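Local atomic coordinates of glycerate dehydrogenase (Bacillus sp. 5mfcol3.1, PDB entry 6P2I), a protein that reduces acyclic imino acids formed in situ by a partner oxidase, probably using NADPH as the hydride donor. Residues 44-49 / 63-68; 104-109 / 223-228. All coordinates share one frame; numbering follows the deposited sequence.

Interaction 1: 44-49 / 63-68; sequences STDIAI and ISRLKY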
# COMPACT_ATOMS: atom_id res chain seq x y z
N SER A 44 -7.66 15.33 41.77
CA SER A 44 -7.95 16.76 41.83
C SER A 44 -8.96 17.18 40.77
O SER A 44 -9.12 18.38 40.51
CB SER A 44 -6.66 17.56 41.70
OG SER A 44 -5.74 17.19 42.72
N THR A 45 -9.64 16.22 40.15
CA THR A 45 -10.49 16.50 39.01
C THR A 45 -11.75 15.66 39.10
O THR A 45 -11.81 14.65 39.82
CB THR A 45 -9.72 16.24 37.69
OG1 THR A 45 -10.40 16.86 36.60
CG2 THR A 45 -9.58 14.74 37.41
N ASP A 46 -12.78 16.09 38.38
CA ASP A 46 -14.02 15.33 38.32
C ASP A 46 -14.08 14.45 37.08
O ASP A 46 -14.50 13.29 37.16
CB ASP A 46 -15.21 16.28 38.35
CG ASP A 46 -15.17 17.21 39.54
OD1 ASP A 46 -15.27 16.71 40.68
OD2 ASP A 46 -14.97 18.43 39.33
N ILE A 47 -13.64 14.98 35.93
CA ILE A 47 -13.44 14.21 34.71
C ILE A 47 -11.95 14.23 34.40
O ILE A 47 -11.30 15.28 34.52
CB ILE A 47 -14.23 14.80 33.53
CG1 ILE A 47 -15.73 14.83 33.85
CG2 ILE A 47 -13.94 14.03 32.24
CD1 ILE A 47 -16.56 15.54 32.79
N ALA A 48 -11.40 13.07 34.04
CA ALA A 48 -10.01 12.98 33.63
C ALA A 48 -9.94 12.43 32.21
O ALA A 48 -10.78 11.63 31.81
CB ALA A 48 -9.19 12.08 34.55
N ILE A 49 -8.93 12.88 31.47
CA ILE A 49 -8.62 12.39 30.12
C ILE A 49 -7.19 11.87 30.16
O ILE A 49 -6.30 12.53 30.70
CB ILE A 49 -8.76 13.48 29.06
CG1 ILE A 49 -10.13 14.15 29.14
CG2 ILE A 49 -8.51 12.88 27.64
CD1 ILE A 49 -10.16 15.55 28.58
N ILE A 63 -7.13 6.97 44.77
CA ILE A 63 -7.78 8.08 44.08
C ILE A 63 -9.05 8.47 44.83
O ILE A 63 -9.78 7.62 45.34
CB ILE A 63 -8.09 7.70 42.62
CG1 ILE A 63 -6.79 7.60 41.83
CG2 ILE A 63 -9.05 8.70 41.96
CD1 ILE A 63 -6.96 7.11 40.41
N SER A 64 -9.31 9.78 44.90
CA SER A 64 -10.57 10.30 45.38
C SER A 64 -11.12 11.30 44.36
O SER A 64 -10.45 11.64 43.38
CB SER A 64 -10.41 10.96 46.76
OG SER A 64 -9.55 12.09 46.69
N ARG A 65 -12.36 11.72 44.60
CA ARG A 65 -13.08 12.74 43.83
C ARG A 65 -13.44 12.31 42.41
O ARG A 65 -14.59 12.49 41.99
CB ARG A 65 -12.27 14.04 43.78
CG ARG A 65 -12.94 15.12 42.95
CD ARG A 65 -12.19 16.44 43.03
NE ARG A 65 -12.76 17.45 42.14
CZ ARG A 65 -12.31 18.69 42.04
NH1 ARG A 65 -11.28 19.08 42.77
NH2 ARG A 65 -12.89 19.55 41.21
N LEU A 66 -12.48 11.74 41.68
CA LEU A 66 -12.67 11.39 40.27
C LEU A 66 -13.94 10.58 40.05
O LEU A 66 -14.19 9.60 40.75
CB LEU A 66 -11.46 10.59 39.78
CG LEU A 66 -11.50 10.14 38.31
CD1 LEU A 66 -11.47 11.36 37.40
CD2 LEU A 66 -10.34 9.21 38.03
N LYS A 67 -14.74 10.98 39.05
CA LYS A 67 -15.95 10.24 38.72
C LYS A 67 -15.97 9.67 37.31
O LYS A 67 -16.72 8.72 37.07
CB LYS A 67 -17.19 11.13 38.90
CG LYS A 67 -17.51 11.48 40.36
CD LYS A 67 -17.62 10.22 41.21
CE LYS A 67 -18.83 9.39 40.81
NZ LYS A 67 -18.86 8.06 41.48
N TYR A 68 -15.18 10.21 36.39
CA TYR A 68 -15.29 9.86 34.98
C TYR A 68 -13.91 9.96 34.33
O TYR A 68 -13.26 11.01 34.42
CB TYR A 68 -16.29 10.77 34.27
CG TYR A 68 -16.59 10.41 32.82
CD1 TYR A 68 -16.66 9.08 32.38
CD2 TYR A 68 -16.84 11.41 31.89
CE1 TYR A 68 -16.96 8.78 31.03
CE2 TYR A 68 -17.14 11.13 30.58
CZ TYR A 68 -17.20 9.83 30.15
OH TYR A 68 -17.51 9.60 28.82
O HOH W 1 -16.30 14.45 41.27
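I47 and Y68 form a parallel beta bridge, their CA atoms 4.7 Å apart, where residues 44-49 and 63-68 run into neighbouring strands. The backbone N of A48 donates to Y68 O at 2.8 Å. One residue row earlier, K67 N donates to D46 O at 3.0 Å; Y68 N adds a weak bond to the same oxygen. D46 and R65 carry the polar side of the contact. R65 is extended, with CG anti to the backbone N (chi1 178°). In a salt bridge its guanidinium grips the D46 carboxylate side-on, NE and NH2 each taking one oxygen. R65 NE meets D46 OD1 at 3.0 Å, and R65 NH2 meets D46 OD2. Both donors sit above the carboxylate plane, and the two flat groups are turned 52° apart. The K2 backbone N also binds D46 OD2, and a water joins D46 OD1 to R65 O. Both carboxylate oxygens therefore have two partners. S44 O lies over one face of the guanidinium, offset toward the rim, without a hydrogen bond. The contact joins central strand 47-50 to strand 68-71 in the five-stranded parallel sheet, at the end where both strands start. On one side of this sheet, I47 CG2 touches Y68 CD2 at 3.9 Å, the two side chains lying side by side. Helix 280-298 covers them, and Y297 stacks on the Y68 ring. L66 reaches toward the other strand with CD1, which packs 3.7 Å from A48 CB and also touches T45 CG2. L42 of helix 35-43 covers L66 and A48. T45 OG1 donates to I47 O at 2.8 Å and is also hydrogen-bonded to T4 OG1 of strand 2-5, on the other flank of strand 47-50.

Interaction 2: 104-109 / 223-228; sequences EHVFAL and VLINTC. With NAP (NADP nicotinamide-adenine-dinucleotide phosphate), chain C.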
# COMPACT_ATOMS: atom_id res chain seq x y z
N GLU A 104 -6.59 1.70 6.31
CA GLU A 104 -5.72 2.02 5.18
C GLU A 104 -4.27 1.64 5.47
O GLU A 104 -3.55 1.20 4.57
CB GLU A 104 -5.83 3.50 4.82
CG GLU A 104 -7.16 3.83 4.18
CD GLU A 104 -7.28 5.26 3.67
OE1 GLU A 104 -6.24 5.93 3.47
OE2 GLU A 104 -8.43 5.70 3.46
N HIS A 105 -3.84 1.78 6.73
CA HIS A 105 -2.48 1.40 7.08
C HIS A 105 -2.25 -0.09 6.92
O HIS A 105 -1.12 -0.50 6.60
CB HIS A 105 -2.18 1.80 8.53
CG HIS A 105 -0.73 1.94 8.82
ND1 HIS A 105 0.01 3.04 8.43
CD2 HIS A 105 0.13 1.14 9.49
CE1 HIS A 105 1.25 2.91 8.87
NE2 HIS A 105 1.35 1.76 9.51
N VAL A 106 -3.27 -0.91 7.15
CA VAL A 106 -3.12 -2.34 6.92
C VAL A 106 -2.69 -2.59 5.47
O VAL A 106 -1.78 -3.39 5.20
CB VAL A 106 -4.43 -3.09 7.23
CG1 VAL A 106 -4.37 -4.53 6.72
CG2 VAL A 106 -4.73 -3.07 8.74
N PHE A 107 -3.33 -1.89 4.53
CA PHE A 107 -2.97 -2.07 3.13
C PHE A 107 -1.65 -1.40 2.80
O PHE A 107 -0.88 -1.94 2.00
CB PHE A 107 -4.11 -1.57 2.24
CG PHE A 107 -5.29 -2.49 2.25
CD1 PHE A 107 -6.26 -2.40 3.25
CD2 PHE A 107 -5.39 -3.50 1.31
CE1 PHE A 107 -7.31 -3.27 3.28
CE2 PHE A 107 -6.46 -4.38 1.34
CZ PHE A 107 -7.42 -4.27 2.32
N ALA A 108 -1.33 -0.28 3.44
CA ALA A 108 0.00 0.30 3.30
C ALA A 108 1.08 -0.71 3.68
O ALA A 108 2.05 -0.92 2.94
CB ALA A 108 0.13 1.57 4.15
N LEU A 109 0.92 -1.36 4.83
CA LEU A 109 1.90 -2.34 5.28
C LEU A 109 1.92 -3.57 4.38
O LEU A 109 2.99 -4.07 4.03
CB LEU A 109 1.61 -2.76 6.71
CG LEU A 109 1.90 -1.70 7.76
CD1 LEU A 109 1.36 -2.16 9.12
CD2 LEU A 109 3.41 -1.42 7.85
N VAL A 223 1.51 -13.32 4.67
CA VAL A 223 1.90 -12.02 5.21
C VAL A 223 1.07 -11.77 6.46
O VAL A 223 -0.16 -11.91 6.43
CB VAL A 223 1.70 -10.88 4.20
CG1 VAL A 223 1.91 -9.53 4.89
CG2 VAL A 223 2.67 -11.04 3.02
N LEU A 224 1.74 -11.41 7.54
CA LEU A 224 1.10 -11.12 8.82
C LEU A 224 1.17 -9.62 9.07
O LEU A 224 2.25 -9.02 8.97
CB LEU A 224 1.79 -11.89 9.94
CG LEU A 224 1.34 -11.58 11.37
CD1 LEU A 224 -0.13 -11.90 11.54
CD2 LEU A 224 2.21 -12.37 12.36
N ILE A 225 0.03 -9.01 9.37
CA ILE A 225 -0.07 -7.58 9.66
C ILE A 225 -0.53 -7.42 11.11
O ILE A 225 -1.52 -8.04 11.51
CB ILE A 225 -1.05 -6.87 8.70
CG1 ILE A 225 -0.68 -7.13 7.23
CG2 ILE A 225 -1.11 -5.38 9.03
CD1 ILE A 225 0.69 -6.56 6.84
N ASN A 226 0.17 -6.59 11.88
CA ASN A 226 -0.28 -6.28 13.24
C ASN A 226 -0.31 -4.77 13.46
O ASN A 226 0.74 -4.14 13.65
CB ASN A 226 0.60 -6.97 14.28
CG ASN A 226 -0.01 -6.89 15.66
OD1 ASN A 226 -1.21 -6.60 15.79
ND2 ASN A 226 0.79 -7.11 16.70
N THR A 227 -1.51 -4.20 13.42
CA THR A 227 -1.72 -2.83 13.88
C THR A 227 -2.19 -2.78 15.33
O THR A 227 -2.63 -1.72 15.79
CB THR A 227 -2.73 -2.10 13.00
OG1 THR A 227 -3.96 -2.84 12.95
CG2 THR A 227 -2.22 -1.98 11.56
N CYS A 228 -2.14 -3.91 16.04
CA CYS A 228 -2.51 -3.95 17.45
C CYS A 228 -1.26 -4.17 18.30
O CYS A 228 -0.13 -4.05 17.82
CB CYS A 228 -3.56 -5.04 17.68
SG CYS A 228 -5.14 -4.69 16.87
PA NAP C . -13.68 -3.37 18.51
O1A NAP C . -13.93 -3.52 19.99
O2A NAP C . -14.68 -2.66 17.65
O5B NAP C . -13.49 -4.84 17.90
C5B NAP C . -12.75 -5.84 18.60
C4B NAP C . -12.95 -7.15 17.86
O4B NAP C . -12.13 -8.14 18.49
C3B NAP C . -14.40 -7.66 17.96
O3B NAP C . -14.70 -8.44 16.79
C2B NAP C . -14.36 -8.59 19.15
O2B NAP C . -15.37 -9.58 19.10
C1B NAP C . -12.99 -9.20 18.93
N9A NAP C . -12.50 -9.85 20.15
C8A NAP C . -12.42 -9.32 21.38
N7A NAP C . -11.94 -10.23 22.26
C5A NAP C . -11.72 -11.36 21.57
C6A NAP C . -11.21 -12.71 21.88
N6A NAP C . -10.84 -13.04 23.14
N1A NAP C . -11.13 -13.60 20.86
C2A NAP C . -11.49 -13.29 19.60
N3A NAP C . -11.97 -12.08 19.23
C4A NAP C . -12.09 -11.11 20.18
O3 NAP C . -12.19 -2.75 18.39
PN NAP C . -11.58 -1.87 17.19
O1N NAP C . -12.14 -0.47 17.24
O2N NAP C . -11.70 -2.64 15.89
O5D NAP C . -10.05 -1.79 17.66
C5D NAP C . -9.28 -2.99 17.81
C4D NAP C . -7.90 -2.67 18.36
O4D NAP C . -7.18 -1.89 17.41
C3D NAP C . -7.90 -1.79 19.60
O3D NAP C . -8.13 -2.53 20.81
C2D NAP C . -6.51 -1.16 19.55
O2D NAP C . -5.61 -1.92 20.37
C1D NAP C . -6.11 -1.23 18.08
N1N NAP C . -5.91 0.11 17.53
C2N NAP C . -4.73 0.42 16.97
C3N NAP C . -4.49 1.70 16.45
C7N NAP C . -3.15 2.03 15.85
O7N NAP C . -2.84 3.21 15.69
N7N NAP C . -2.28 1.06 15.54
C4N NAP C . -5.50 2.66 16.53
C5N NAP C . -6.71 2.32 17.13
C6N NAP C . -6.89 1.03 17.62
P2B NAP C . -16.87 -9.35 19.67
O1X NAP C . -16.69 -8.88 21.11
O2X NAP C . -17.47 -8.29 18.80
O3X NAP C . -17.51 -10.70 19.50
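I225 holds CG2 anti to its backbone N and CG1 anti to its carbonyl carbon (chi1 -54°), and both branches meet helix 99-114. T227 has OG1 between the backbone N and the carbonyl carbon (chi1 56°), which puts CG2 anti to the carbonyl carbon, where it meets V106. This is a helix packed on strand 223-226 of the parallel sheet in the Rossmann-type NAD-binding domain. The contact is buried and apolar. I225 CD1 packs on L109 CB at 3.9 Å. I225 CG2 lies 4.1 Å from V106 CG1 and equally far from L109 CD1. An alanine in place of this isoleucine would probably open a gap beneath L109 and V106 and let their side chains shift. V106 divides its branches: CG1 faces I225, while CG2 touches T227 CG2 at 3.9 Å, the two side chains crossing at about a right angle. V157 of helix 152-163 and S197 of strand 195-198 also pack on V106. H105 turns a ring edge to T227 CG2, with CD2 4.4 Å away, and its NE2 is hydrogen-bonded to T272 OG1. At the end of the strand, N226 OD1 accepts from C228 N at 2.9 Å, an Asx turn. The chain here reaches the cofactor. C228 SG lies 3.5 Å from O4D of the nicotinamide ribose. T227 O accepts a nearly straight hydrogen bond from the carboxamide N7N of NADP, at 2.8 Å and 167°.

How the interactions relate
From the N terminus, interaction 1 comes first. It closes a short loop of 13 residues, including helix 57-60, between 44-49 and 63-68. That loop is complete before interaction 2 opens at 104-109, so the two contacts are in series and neither nest nor cross. Interaction 2 closes a much longer loop, 113 residues, which takes in strands 144-148, 167-171 and 195-198 of the seven-stranded sheet before returning at 223-228. Interaction 1 ties neighbouring strands within the five-stranded sheet. Interaction 2 ties a helix to the seven-stranded, cofactor-binding sheet. Their centres are 36 Å apart, and their nearest atoms about 20 Å.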